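Local atomic coordinates of Cow rumen GH26 endo-mannanase (Metagenome, PDB entry 6UEH), a protein that probably hydrolyses internal beta-1,4-mannosidic linkages of mannans such as galactomannan, as a ruminal family 26 endo-mannanase with an N-terminal accessory domain. Residues V55-M60 with L107-N112; Y61-K66 with I128-A133; A201-D206 with K229-I234; Q219-V224 with L296-D301. One frame throughout, in Å; residues are numbered along the deposited sequence.

Contact 1: V55-M60 with L107-N112; sequences VKEDGM and LNKGAN
Lys109 extends to the turn at Lys56 and gives its ammonium to the carbonyl there, NZ to O of Lys56 at 2.8 Å, with the donor in the carbonyl plane. Its CG starts anti to the backbone N (chi1 -178°), and the chain bends only at the last torsion (chi4 61°), which turns NZ back onto that oxygen. The carboxylate of Asp58 works in the reverse sense: OD1 accepts the backbone N-H of Lys109 at 2.8 Å, close to straight. Among the apolar groups, Val55 CG1 meets Leu107 CD1 at 4.0 Å, the two side chains crossing at about a right angle. Two antiparallel hydrogen-bonded pairs, Val55 with Gly110 and Gly59 with Leu107, bracket the loops, and the register slips by one residue between them. Farther out, Arg106 forms a salt bridge with Asp58 OD2 and a hydrogen bond with Asn108 OD1, bridging two acceptors that lie 3.2 Å apart. Asn112 secures the second loop from within, its OD1 taking the N-H of Asn108 and its ND2 donating to Asn108 O. The two adjoining turns of this beta-sandwich, in the CBM6-like region, are thus tied by backbone-directed polar bonds, with Arg106 probably offsetting the repulsion between the clustered oxygens.

Contact 2: Y61-K66 with I128-A133; sequences YQFTAK and ITVEEA
The Phe63 ring carries Val130 CG1 over one face, while the nearest carbon of that valine, CG2, stands 3.8 Å from Phe63 CE2; the two side chains lie side by side and point the same way. The Tyr61 ring meets its neighbours obliquely: CD2 passes 3.8 Å from Glu132 CA, CE2 runs close to Glu132 CG, and the carboxylate of Glu132 is turned 61° from the ring. Both aromatics belong to an antiparallel strand pair of the CBM6-like beta-sandwich, strands 59-69 and 123-132, whose short segments here run at 158°. The ladder is made by reciprocal backbone bonds at the hydrogen-bonded pairs Gln62 with Glu131 and Thr64 with Thr129. Phe63, Ala65, Ile128 and Val130 share one face, packed toward the interior, where Phe51 touches both Ile128 and Val130. In Val130, CG1 is anti to the backbone N (chi1 -177°), and this methyl also reaches Tyr61 CB at 4.0 Å. Gln62, Thr64, Thr129 and Glu131 form the more polar face. The planes of the Gln62 amide and the Glu131 carboxylate are perpendicular; Gln62 NE2 is hydrogen-bonded to Asp101 on strand 97-107, and Thr129 OG1 to Thr11. One water lies 2.7 Å from both Thr64 OG1 and Glu131 OE2, with Thr129 O also in its reach. At the end of the strand pair another water joins the phenol to the acid, lying 2.7 Å from Tyr61 OH and donating to Glu132 OE2 over an equal distance.

Contact 3: A201-D206 with K229-I234; sequences AIRGFD and KERGGI
This contact closes a beta-alpha-beta unit of the TIM barrel: strand 202-206 leads through helix 220-230 into strand 234-238, and the start of the last strand settles in parallel beside the first. Two backbone bonds fix that pairing. Ile234 N donates to Ala201 O at 3.0 Å in an almost linear bond (178°), and Arg203 N donates to Ile234 O at 2.9 Å, meeting the oxygen nearly head-on. Between them, the CA of Ile202 makes a CA-H...O contact with that same Ile234 oxygen. The side chains of Ile202 and Ile234 lie on one face of the sheet, where Ile202 CG1 rests 3.8 Å from Ile234 CB. Gly232, with positive phi, is where the chain leaves helical geometry, and Gly233 then brings it alongside Ala201, whose oxygen also accepts a bond from Trp227 NE1.

Toward the helix side, two arginines converge. Arg203 is extended, CG anti to the backbone N (chi1 -178°), and its NH1 comes to 3.2 Å from NH1 of Arg231, the guanidinium planes turned 66° apart. These are two donors of like charge, and Glu186, whose OE2 forms salt bridges with both NH1 atoms, probably offsets the repulsion. Glu175 takes Arg203 NH2 and Glu226 takes Arg231 NE, while Phe189 makes a cation-pi contact with Arg203. Parallel neighbouring strands joined by an intervening helix are the repeating element of the (beta/alpha)8 barrel of family 26 glycosidases.

Contact 4: Q219-V224 with L296-D301; sequences QTTERV and LQRLQD
Arg298 bends at chi3 (65°), which turns NE out of the extended line, and Glu222 bends at chi2 (80°), which turns CD back toward helix 280-301; the charged ends meet between the two helices. Arg298 NH2 donates to Glu222 OE2 at 2.9 Å in a nearly straight salt bridge. The oxygen lies in the guanidinium plane, yet NH2 approaches it from above the carboxylate plane, the two planes being steeply inclined to each other. A water completes the link, donating to Glu222 OE1 at 2.7 Å and accepting from Arg298 NH1 at 3.0 Å. Thr221 CG2 sits over one face of the guanidinium, offset toward the rim, and Thr221 CB comes 3.4 Å from Arg298 NH1. Gln295 OE1 is bonded to both Thr221 OG1 and Arg298 NH1, which helps to set this group in place. On the buried side, Leu299 CD2 touches both Val224 CG1, at 3.8 Å, and Thr221 CG2, at 3.9 Å. The short helical segments run in the same general direction, 26° apart with axes 10.2 Å from each other. Both belong to the outer helical layer of the barrel: Val224 packs inward on Phe205 of strand 202-206, and Leu299 on Leu306 of strand 306-309.

The four contacts fall into two pairs, one in each domain. Contacts 1 and 2 share strand 59-69 of the CBM6-like sandwich, their centres 14 Å apart; Leu107 of contact 1 packs on both aromatics of contact 2, its CD2 lying 3.8 Å from Phe63 CZ. The bound calcium ion is about 9 Å from the side chain of Ile128 in contact 2. Contacts 3 and 4 belong to the catalytic barrel and share helix 220-230, with centres 12 Å apart; Phe205 bridges them, its CG 3.5 Å from Val224 CG2. The two pairs do not touch: contacts 1 and 3 are about 24 Å apart at their nearest atoms.

Contact 1: V55-M60 with L107-N112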
loop_
_atom_site.group_PDB
_atom_site.type_symbol
_atom_site.label_atom_id
_atom_site.label_comp_id
_atom_site.label_asym_id
_atom_site.label_seq_id
_atom_site.Cartn_x
_atom_site.Cartn_y
_atom_site.Cartn_z
ATOM N N VAL A 55 -17.875 -13.381 -20.814
ATOM C CA VAL A 55 -18.388 -12.024 -20.627
ATOM C C VAL A 55 -18.169 -11.167 -21.873
ATOM O O VAL A 55 -17.259 -11.426 -22.662
ATOM C CB VAL A 55 -17.730 -11.328 -19.411
ATOM C CG1 VAL A 55 -18.005 -12.107 -18.136
ATOM C CG2 VAL A 55 -16.232 -11.171 -19.626
ATOM N N LYS A 56 -19.005 -10.145 -22.042
ATOM C CA LYS A 56 -18.913 -9.259 -23.201
ATOM C C LYS A 56 -17.753 -8.275 -23.083
ATOM O O LYS A 56 -17.134 -7.906 -24.084
ATOM C CB LYS A 56 -20.219 -8.479 -23.395
ATOM C CG LYS A 56 -21.437 -9.336 -23.701
ATOM C CD LYS A 56 -22.575 -8.484 -24.265
ATOM C CE LYS A 56 -23.849 -9.297 -24.448
ATOM N NZ LYS A 56 -24.906 -8.524 -25.163
ATOM N N GLU A 57 -17.471 -7.840 -21.859
ATOM C CA GLU A 57 -16.414 -6.862 -21.623
ATOM C C GLU A 57 -15.602 -7.208 -20.380
ATOM O O GLU A 57 -16.049 -7.985 -19.535
ATOM C CB GLU A 57 -17.001 -5.453 -21.475
ATOM C CG GLU A 57 -17.832 -4.963 -22.657
ATOM C CD GLU A 57 -16.992 -4.577 -23.863
ATOM O OE1 GLU A 57 -17.583 -4.203 -24.899
ATOM O OE2 GLU A 57 -15.745 -4.639 -23.779
ATOM N N ASP A 58 -14.411 -6.624 -20.277
ATOM C CA ASP A 58 -13.612 -6.716 -19.059
ATOM C C ASP A 58 -14.422 -6.197 -17.878
ATOM O O ASP A 58 -15.111 -5.185 -17.993
ATOM C CB ASP A 58 -12.314 -5.914 -19.189
ATOM C CG ASP A 58 -11.341 -6.516 -20.187
ATOM O OD1 ASP A 58 -11.726 -7.443 -20.931
ATOM O OD2 ASP A 58 -10.184 -6.047 -20.228
ATOM N N GLY A 59 -14.341 -6.888 -16.745
ATOM C CA GLY A 59 -15.063 -6.473 -15.555
ATOM C C GLY A 59 -14.643 -7.247 -14.321
ATOM O O GLY A 59 -13.914 -8.233 -14.416
ATOM N N MET A 60 -15.106 -6.796 -13.159
ATOM C CA MET A 60 -14.770 -7.443 -11.896
ATOM C C MET A 60 -15.928 -8.301 -11.403
ATOM O O MET A 60 -17.090 -7.903 -11.493
ATOM C CB MET A 60 -14.394 -6.406 -10.838
ATOM C CG MET A 60 -13.156 -5.594 -11.183
ATOM S SD MET A 60 -11.676 -6.619 -11.304
ATOM C CE MET A 60 -11.394 -7.020 -9.583
ATOM N N LEU A 107 -12.502 -10.617 -14.829
ATOM C CA LEU A 107 -12.802 -11.455 -15.978
ATOM C C LEU A 107 -12.610 -10.614 -17.228
ATOM O O LEU A 107 -13.013 -9.450 -17.268
ATOM C CB LEU A 107 -14.224 -12.013 -15.919
ATOM C CG LEU A 107 -14.560 -12.963 -14.770
ATOM C CD1 LEU A 107 -15.933 -13.571 -14.989
ATOM C CD2 LEU A 107 -13.508 -14.046 -14.631
ATOM N N ASN A 108 -11.989 -11.196 -18.244
ATOM C CA ASN A 108 -11.713 -10.457 -19.464
ATOM C C ASN A 108 -12.637 -10.863 -20.605
ATOM O O ASN A 108 -13.199 -11.960 -20.598
ATOM C CB ASN A 108 -10.248 -10.640 -19.857
ATOM C CG ASN A 108 -9.302 -9.931 -18.904
ATOM O OD1 ASN A 108 -9.494 -8.757 -18.587
ATOM N ND2 ASN A 108 -8.293 -10.646 -18.424
ATOM N N LYS A 109 -12.796 -9.955 -21.565
ATOM C CA LYS A 109 -13.660 -10.152 -22.727
ATOM C C LYS A 109 -13.500 -11.536 -23.352
ATOM O O LYS A 109 -12.392 -11.951 -23.694
ATOM C CB LYS A 109 -13.374 -9.074 -23.774
ATOM C CG LYS A 109 -14.249 -9.153 -25.011
ATOM C CD LYS A 109 -13.936 -8.014 -25.969
ATOM C CE LYS A 109 -14.889 -8.009 -27.153
ATOM N NZ LYS A 109 -16.306 -7.833 -26.725
ATOM N N GLY A 110 -14.612 -12.251 -23.483
ATOM C CA GLY A 110 -14.589 -13.595 -24.027
ATOM C C GLY A 110 -14.600 -14.666 -22.953
ATOM O O GLY A 110 -15.132 -14.465 -21.862
ATOM N N ALA A 111 -13.999 -15.809 -23.266
ATOM C CA ALA A 111 -14.024 -16.964 -22.378
ATOM C C ALA A 111 -13.034 -16.825 -21.226
ATOM O O ALA A 111 -11.923 -16.323 -21.400
ATOM C CB ALA A 111 -13.739 -18.236 -23.167
ATOM N N ASN A 112 -13.450 -17.270 -20.045
ATOM C CA ASN A 112 -12.585 -17.273 -18.873
ATOM C C ASN A 112 -12.644 -18.618 -18.160
ATOM O O ASN A 112 -13.704 -19.035 -17.696
ATOM C CB ASN A 112 -12.974 -16.155 -17.901
ATOM C CG ASN A 112 -12.732 -14.772 -18.471
ATOM O OD1 ASN A 112 -11.693 -14.158 -18.221
ATOM N ND2 ASN A 112 -13.692 -14.273 -19.244
#

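Contact 2: Y61-K66 with I128-A133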
loop_
_atom_site.group_PDB
_atom_site.type_symbol
_atom_site.label_atom_id
_atom_site.label_comp_id
_atom_site.label_asym_id
_atom_site.label_seq_id
_atom_site.Cartn_x
_atom_site.Cartn_y
_atom_site.Cartn_z
ATOM N N TYR A 61 -15.603 -9.477 -10.877
ATOM C CA TYR A 61 -16.622 -10.431 -10.459
ATOM C C TYR A 61 -16.300 -11.063 -9.107
ATOM O O TYR A 61 -15.142 -11.342 -8.797
ATOM C CB TYR A 61 -16.794 -11.510 -11.532
ATOM C CG TYR A 61 -17.466 -10.988 -12.781
ATOM C CD1 TYR A 61 -16.733 -10.363 -13.782
ATOM C CD2 TYR A 61 -18.839 -11.101 -12.948
ATOM C CE1 TYR A 61 -17.347 -9.873 -14.919
ATOM C CE2 TYR A 61 -19.464 -10.614 -14.080
ATOM C CZ TYR A 61 -18.715 -10.001 -15.063
ATOM O OH TYR A 61 -19.335 -9.516 -16.190
ATOM N N GLN A 62 -17.340 -11.271 -8.305
ATOM C CA GLN A 62 -17.200 -11.851 -6.976
ATOM C C GLN A 62 -17.281 -13.374 -7.026
ATOM O O GLN A 62 -18.202 -13.940 -7.620
ATOM C CB GLN A 62 -18.277 -11.295 -6.042
ATOM C CG GLN A 62 -18.352 -11.985 -4.688
ATOM C CD GLN A 62 -17.129 -11.727 -3.834
ATOM O OE1 GLN A 62 -16.677 -10.589 -3.708
ATOM N NE2 GLN A 62 -16.586 -12.786 -3.243
ATOM N N PHE A 63 -16.315 -14.033 -6.397
ATOM C CA PHE A 63 -16.266 -15.490 -6.388
ATOM C C PHE A 63 -16.511 -16.043 -4.989
ATOM O O PHE A 63 -15.812 -15.696 -4.038
ATOM C CB PHE A 63 -14.922 -15.980 -6.931
ATOM C CG PHE A 63 -14.703 -15.639 -8.374
ATOM C CD1 PHE A 63 -14.236 -14.386 -8.742
ATOM C CD2 PHE A 63 -14.981 -16.562 -9.366
ATOM C CE1 PHE A 63 -14.045 -14.065 -10.070
ATOM C CE2 PHE A 63 -14.791 -16.248 -10.696
ATOM C CZ PHE A 63 -14.321 -14.998 -11.050
ATOM N N THR A 64 -17.520 -16.898 -4.877
ATOM C CA THR A 64 -17.878 -17.513 -3.609
ATOM C C THR A 64 -18.133 -19.000 -3.838
ATOM O O THR A 64 -18.536 -19.404 -4.928
ATOM C CB THR A 64 -19.125 -16.847 -2.993
ATOM O OG1 THR A 64 -18.992 -15.422 -3.072
ATOM C CG2 THR A 64 -19.306 -17.253 -1.535
ATOM N N ALA A 65 -17.883 -19.815 -2.822
ATOM C CA ALA A 65 -18.142 -21.242 -2.940
ATOM C C ALA A 65 -18.570 -21.835 -1.608
ATOM O O ALA A 65 -18.136 -21.383 -0.546
ATOM C CB ALA A 65 -16.911 -21.963 -3.473
ATOM N N LYS A 66 -19.443 -22.833 -1.675
ATOM C CA LYS A 66 -19.822 -23.605 -0.501
ATOM C C LYS A 66 -18.798 -24.714 -0.330
ATOM O O LYS A 66 -18.762 -25.665 -1.117
ATOM C CB LYS A 66 -21.229 -24.179 -0.648
ATOM C CG LYS A 66 -21.778 -24.793 0.627
ATOM C CD LYS A 66 -22.372 -23.731 1.530
ATOM C CE LYS A 66 -23.596 -23.097 0.886
ATOM N NZ LYS A 66 -24.197 -22.047 1.753
ATOM N N ILE A 128 -20.301 -23.494 -6.562
ATOM C CA ILE A 128 -19.487 -22.311 -6.810
ATOM C C ILE A 128 -20.382 -21.218 -7.389
ATOM O O ILE A 128 -21.220 -21.490 -8.248
ATOM C CB ILE A 128 -18.323 -22.613 -7.772
ATOM C CG1 ILE A 128 -17.479 -23.775 -7.237
ATOM C CG2 ILE A 128 -17.468 -21.371 -7.989
ATOM C CD1 ILE A 128 -16.585 -24.416 -8.281
ATOM N N THR A 129 -20.213 -19.990 -6.910
ATOM C CA THR A 129 -21.066 -18.886 -7.338
ATOM C C THR A 129 -20.252 -17.699 -7.845
ATOM O O THR A 129 -19.310 -17.251 -7.190
ATOM C CB THR A 129 -21.987 -18.417 -6.190
ATOM O OG1 THR A 129 -22.899 -19.470 -5.853
ATOM C CG2 THR A 129 -22.783 -17.189 -6.596
ATOM N N VAL A 130 -20.619 -17.201 -9.023
ATOM C CA VAL A 130 -19.993 -16.014 -9.590
ATOM C C VAL A 130 -21.022 -14.896 -9.736
ATOM O O VAL A 130 -22.059 -15.073 -10.378
ATOM C CB VAL A 130 -19.355 -16.304 -10.962
ATOM C CG1 VAL A 130 -18.640 -15.070 -11.490
ATOM C CG2 VAL A 130 -18.392 -17.478 -10.864
ATOM N N GLU A 131 -20.730 -13.749 -9.134
ATOM C CA GLU A 131 -21.616 -12.589 -9.191
ATOM C C GLU A 131 -20.870 -11.368 -9.702
ATOM O O GLU A 131 -19.646 -11.304 -9.612
ATOM C CB GLU A 131 -22.198 -12.291 -7.810
ATOM C CG GLU A 131 -23.038 -13.410 -7.228
ATOM C CD GLU A 131 -23.237 -13.262 -5.736
ATOM O OE1 GLU A 131 -24.391 -13.068 -5.301
ATOM O OE2 GLU A 131 -22.236 -13.346 -4.995
ATOM N N GLU A 132 -21.606 -10.395 -10.234
ATOM C CA GLU A 132 -21.007 -9.105 -10.545
ATOM C C GLU A 132 -20.488 -8.496 -9.245
ATOM O O GLU A 132 -21.168 -8.540 -8.221
ATOM C CB GLU A 132 -22.016 -8.181 -11.229
ATOM C CG GLU A 132 -22.400 -8.651 -12.625
ATOM C CD GLU A 132 -23.493 -7.810 -13.254
ATOM O OE1 GLU A 132 -24.158 -7.049 -12.521
ATOM O OE2 GLU A 132 -23.688 -7.912 -14.483
ATOM N N ALA A 133 -19.274 -7.958 -9.285
ATOM C CA ALA A 133 -18.621 -7.476 -8.074
ATOM C C ALA A 133 -19.352 -6.289 -7.467
ATOM O O ALA A 133 -19.938 -5.475 -8.177
ATOM C CB ALA A 133 -17.171 -7.105 -8.359
HETATM O O HOH W 1 -21.859 -8.483 -16.386
HETATM O O HOH W 2 -20.224 -15.017 -5.427
#

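Contact 3: A201-D206 with K229-I234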
loop_
_atom_site.group_PDB
_atom_site.type_symbol
_atom_site.label_atom_id
_atom_site.label_comp_id
_atom_site.label_asym_id
_atom_site.label_seq_id
_atom_site.Cartn_x
_atom_site.Cartn_y
_atom_site.Cartn_z
ATOM N N ALA A 201 -0.052 16.799 -8.894
ATOM C CA ALA A 201 -0.743 17.563 -7.862
ATOM C C ALA A 201 0.008 17.484 -6.538
ATOM O O ALA A 201 0.119 18.475 -5.812
ATOM C CB ALA A 201 -2.171 17.060 -7.697
ATOM N N ILE A 202 0.518 16.296 -6.235
ATOM C CA ILE A 202 1.241 16.043 -4.994
ATOM C C ILE A 202 2.751 16.082 -5.228
ATOM O O ILE A 202 3.254 15.493 -6.182
ATOM C CB ILE A 202 0.840 14.674 -4.389
ATOM C CG1 ILE A 202 -0.614 14.713 -3.908
ATOM C CG2 ILE A 202 1.770 14.279 -3.251
ATOM C CD1 ILE A 202 -1.126 13.387 -3.382
ATOM N N ARG A 203 3.469 16.792 -4.366
ATOM C CA ARG A 203 4.926 16.806 -4.435
ATOM C C ARG A 203 5.508 16.160 -3.182
ATOM O O ARG A 203 5.074 16.449 -2.067
ATOM C CB ARG A 203 5.447 18.237 -4.602
ATOM C CG ARG A 203 6.962 18.354 -4.728
ATOM C CD ARG A 203 7.353 19.709 -5.314
ATOM N NE ARG A 203 8.799 19.908 -5.364
ATOM C CZ ARG A 203 9.414 20.695 -6.243
ATOM N NH1 ARG A 203 8.709 21.347 -7.158
ATOM N NH2 ARG A 203 10.734 20.821 -6.217
ATOM N N GLY A 204 6.475 15.268 -3.375
ATOM C CA GLY A 204 7.093 14.561 -2.270
ATOM C C GLY A 204 8.395 15.203 -1.834
ATOM O O GLY A 204 9.239 15.545 -2.664
ATOM N N PHE A 205 8.552 15.369 -0.524
ATOM C CA PHE A 205 9.741 15.984 0.051
ATOM C C PHE A 205 10.385 15.041 1.064
ATOM O O PHE A 205 9.914 13.923 1.266
ATOM C CB PHE A 205 9.396 17.317 0.726
ATOM C CG PHE A 205 8.708 18.308 -0.180
ATOM C CD1 PHE A 205 7.330 18.293 -0.330
ATOM C CD2 PHE A 205 9.439 19.270 -0.860
ATOM C CE1 PHE A 205 6.694 19.211 -1.153
ATOM C CE2 PHE A 205 8.811 20.190 -1.682
ATOM C CZ PHE A 205 7.439 20.163 -1.825
ATOM N N ASP A 206 11.457 15.500 1.704
ATOM C CA ASP A 206 12.122 14.722 2.749
ATOM C C ASP A 206 12.926 15.638 3.665
ATOM O O ASP A 206 13.637 16.524 3.194
ATOM C CB ASP A 206 13.038 13.656 2.139
ATOM C CG ASP A 206 13.306 12.501 3.092
ATOM O OD1 ASP A 206 13.976 12.718 4.126
ATOM O OD2 ASP A 206 12.850 11.375 2.804
ATOM N N LYS A 229 1.482 27.021 -0.926
ATOM C CA LYS A 229 0.931 28.367 -0.802
ATOM C C LYS A 229 0.968 29.167 -2.103
ATOM O O LYS A 229 0.142 30.056 -2.310
ATOM C CB LYS A 229 1.673 29.135 0.297
ATOM C CG LYS A 229 1.609 28.468 1.665
ATOM C CD LYS A 229 0.265 28.692 2.347
ATOM C CE LYS A 229 0.192 30.076 2.977
ATOM N NZ LYS A 229 -1.114 30.330 3.649
ATOM N N GLU A 230 1.916 28.859 -2.982
ATOM C CA GLU A 230 2.063 29.636 -4.208
ATOM C C GLU A 230 1.594 28.891 -5.457
ATOM O O GLU A 230 1.101 29.511 -6.398
ATOM C CB GLU A 230 3.516 30.084 -4.381
ATOM C CG GLU A 230 3.965 31.092 -3.330
ATOM C CD GLU A 230 5.335 31.674 -3.615
ATOM O OE1 GLU A 230 6.089 31.072 -4.410
ATOM O OE2 GLU A 230 5.658 32.736 -3.042
ATOM N N ARG A 231 1.732 27.570 -5.471
ATOM C CA ARG A 231 1.310 26.794 -6.635
ATOM C C ARG A 231 0.002 26.045 -6.404
ATOM O O ARG A 231 -0.563 25.475 -7.337
ATOM C CB ARG A 231 2.407 25.815 -7.048
ATOM C CG ARG A 231 3.642 26.499 -7.598
ATOM C CD ARG A 231 4.372 25.610 -8.583
ATOM N NE ARG A 231 5.687 25.217 -8.088
ATOM C CZ ARG A 231 6.567 24.519 -8.796
ATOM N NH1 ARG A 231 7.743 24.206 -8.269
ATOM N NH2 ARG A 231 6.270 24.136 -10.032
ATOM N N GLY A 232 -0.476 26.051 -5.165
ATOM C CA GLY A 232 -1.749 25.438 -4.831
ATOM C C GLY A 232 -1.712 23.921 -4.828
ATOM O O GLY A 232 -2.735 23.264 -5.025
ATOM N N GLY A 233 -0.528 23.365 -4.595
ATOM C CA GLY A 233 -0.354 21.925 -4.607
ATOM C C GLY A 233 -0.491 21.275 -3.245
ATOM O O GLY A 233 -0.723 21.947 -2.237
ATOM N N ILE A 234 -0.351 19.954 -3.231
ATOM C CA ILE A 234 -0.411 19.162 -2.012
ATOM C C ILE A 234 0.982 18.636 -1.687
ATOM O O ILE A 234 1.688 18.166 -2.574
ATOM C CB ILE A 234 -1.393 17.980 -2.158
ATOM C CG1 ILE A 234 -2.806 18.493 -2.455
ATOM C CG2 ILE A 234 -1.387 17.111 -0.908
ATOM C CD1 ILE A 234 -3.812 17.394 -2.713
#

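Contact 4: Q219-V224 with L296-D301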
loop_
_atom_site.group_PDB
_atom_site.type_symbol
_atom_site.label_atom_id
_atom_site.label_comp_id
_atom_site.label_asym_id
_atom_site.label_seq_id
_atom_site.Cartn_x
_atom_site.Cartn_y
_atom_site.Cartn_z
ATOM N N GLN A 219 16.734 23.778 2.047
ATOM C CA GLN A 219 15.598 24.609 1.639
ATOM C C GLN A 219 14.323 23.818 1.341
ATOM O O GLN A 219 13.461 24.285 0.593
ATOM C CB GLN A 219 15.975 25.454 0.416
ATOM C CG GLN A 219 17.001 26.540 0.702
ATOM C CD GLN A 219 16.384 27.762 1.356
ATOM O OE1 GLN A 219 15.402 28.313 0.864
ATOM N NE2 GLN A 219 16.957 28.189 2.475
ATOM N N THR A 220 14.199 22.633 1.931
ATOM C CA THR A 220 13.002 21.814 1.754
ATOM C C THR A 220 11.750 22.550 2.233
ATOM O O THR A 220 10.748 22.600 1.526
ATOM C CB THR A 220 13.116 20.467 2.501
ATOM O OG1 THR A 220 14.047 19.616 1.819
ATOM C CG2 THR A 220 11.763 19.766 2.565
ATOM N N THR A 221 11.828 23.129 3.429
ATOM C CA THR A 221 10.694 23.826 4.030
ATOM C C THR A 221 10.183 24.959 3.143
ATOM O O THR A 221 8.976 25.125 2.972
ATOM C CB THR A 221 11.061 24.383 5.418
ATOM O OG1 THR A 221 11.503 23.309 6.258
ATOM C CG2 THR A 221 9.860 25.066 6.064
ATOM N N GLU A 222 11.104 25.727 2.568
ATOM C CA GLU A 222 10.728 26.792 1.645
ATOM C C GLU A 222 10.029 26.232 0.406
ATOM O O GLU A 222 9.031 26.786 -0.051
ATOM C CB GLU A 222 11.953 27.610 1.233
ATOM C CG GLU A 222 12.462 28.569 2.304
ATOM C CD GLU A 222 13.305 27.887 3.372
ATOM O OE1 GLU A 222 13.502 26.656 3.292
ATOM O OE2 GLU A 222 13.778 28.590 4.292
ATOM N N ARG A 223 10.544 25.131 -0.135
ATOM C CA ARG A 223 9.942 24.536 -1.327
ATOM C C ARG A 223 8.567 23.943 -1.026
ATOM O O ARG A 223 7.690 23.944 -1.885
ATOM C CB ARG A 223 10.861 23.469 -1.931
ATOM C CG ARG A 223 12.087 24.044 -2.637
ATOM C CD ARG A 223 12.845 22.984 -3.433
ATOM N NE ARG A 223 13.272 21.870 -2.589
ATOM C CZ ARG A 223 14.361 21.883 -1.829
ATOM N NH1 ARG A 223 15.139 22.957 -1.797
ATOM N NH2 ARG A 223 14.668 20.824 -1.091
ATOM N N VAL A 224 8.376 23.447 0.194
ATOM C CA VAL A 224 7.064 22.952 0.603
ATOM C C VAL A 224 6.062 24.102 0.639
ATOM O O VAL A 224 4.944 23.988 0.131
ATOM C CB VAL A 224 7.109 22.268 1.983
ATOM C CG1 VAL A 224 5.702 21.935 2.459
ATOM C CG2 VAL A 224 7.965 21.012 1.929
ATOM N N LEU A 296 8.670 21.561 10.969
ATOM C CA LEU A 296 7.231 21.333 10.878
ATOM C C LEU A 296 6.447 22.485 11.498
ATOM O O LEU A 296 5.334 22.791 11.065
ATOM C CB LEU A 296 6.854 20.014 11.554
ATOM C CG LEU A 296 7.446 18.771 10.882
ATOM C CD1 LEU A 296 7.026 17.501 11.612
ATOM C CD2 LEU A 296 7.034 18.721 9.415
ATOM N N GLN A 297 7.035 23.116 12.510
ATOM C CA GLN A 297 6.415 24.260 13.168
ATOM C C GLN A 297 6.345 25.454 12.224
ATOM O O GLN A 297 5.362 26.194 12.220
ATOM C CB GLN A 297 7.183 24.635 14.438
ATOM C CG GLN A 297 6.591 25.821 15.186
ATOM C CD GLN A 297 5.209 25.531 15.740
ATOM O OE1 GLN A 297 5.004 24.526 16.424
ATOM N NE2 GLN A 297 4.250 26.407 15.444
ATOM N N ARG A 298 7.396 25.639 11.429
ATOM C CA ARG A 298 7.418 26.699 10.424
ATOM C C ARG A 298 6.251 26.517 9.451
ATOM O O ARG A 298 5.572 27.480 9.090
ATOM C CB ARG A 298 8.748 26.705 9.669
ATOM C CG ARG A 298 9.975 26.970 10.532
ATOM C CD ARG A 298 11.246 26.820 9.709
ATOM N NE ARG A 298 11.325 27.829 8.656
ATOM C CZ ARG A 298 12.048 27.698 7.551
ATOM N NH1 ARG A 298 12.744 26.591 7.346
ATOM N NH2 ARG A 298 12.072 28.667 6.648
ATOM N N LEU A 299 6.020 25.271 9.044
ATOM C CA LEU A 299 4.886 24.944 8.184
ATOM C C LEU A 299 3.578 25.286 8.882
ATOM O O LEU A 299 2.702 25.910 8.290
ATOM C CB LEU A 299 4.901 23.463 7.790
ATOM C CG LEU A 299 6.056 23.002 6.901
ATOM C CD1 LEU A 299 5.881 21.538 6.518
ATOM C CD2 LEU A 299 6.159 23.876 5.664
ATOM N N GLN A 300 3.451 24.883 10.144
ATOM C CA GLN A 300 2.235 25.167 10.902
ATOM C C GLN A 300 2.036 26.672 11.066
ATOM O O GLN A 300 0.912 27.169 10.967
ATOM C CB GLN A 300 2.267 24.481 12.271
ATOM C CG GLN A 300 1.011 24.733 13.103
ATOM C CD GLN A 300 0.825 23.725 14.228
ATOM O OE1 GLN A 300 0.216 22.672 14.037
ATOM N NE2 GLN A 300 1.344 24.049 15.408
ATOM N N ASP A 301 3.131 27.392 11.302
ATOM C CA ASP A 301 3.088 28.848 11.411
ATOM C C ASP A 301 2.509 29.493 10.158
ATOM O O ASP A 301 1.765 30.470 10.240
ATOM C CB ASP A 301 4.486 29.417 11.672
ATOM C CG ASP A 301 4.961 29.184 13.090
ATOM O OD1 ASP A 301 4.112 28.972 13.981
ATOM O OD2 ASP A 301 6.189 29.230 13.318
HETATM O O HOH W 3 14.792 25.527 5.414
#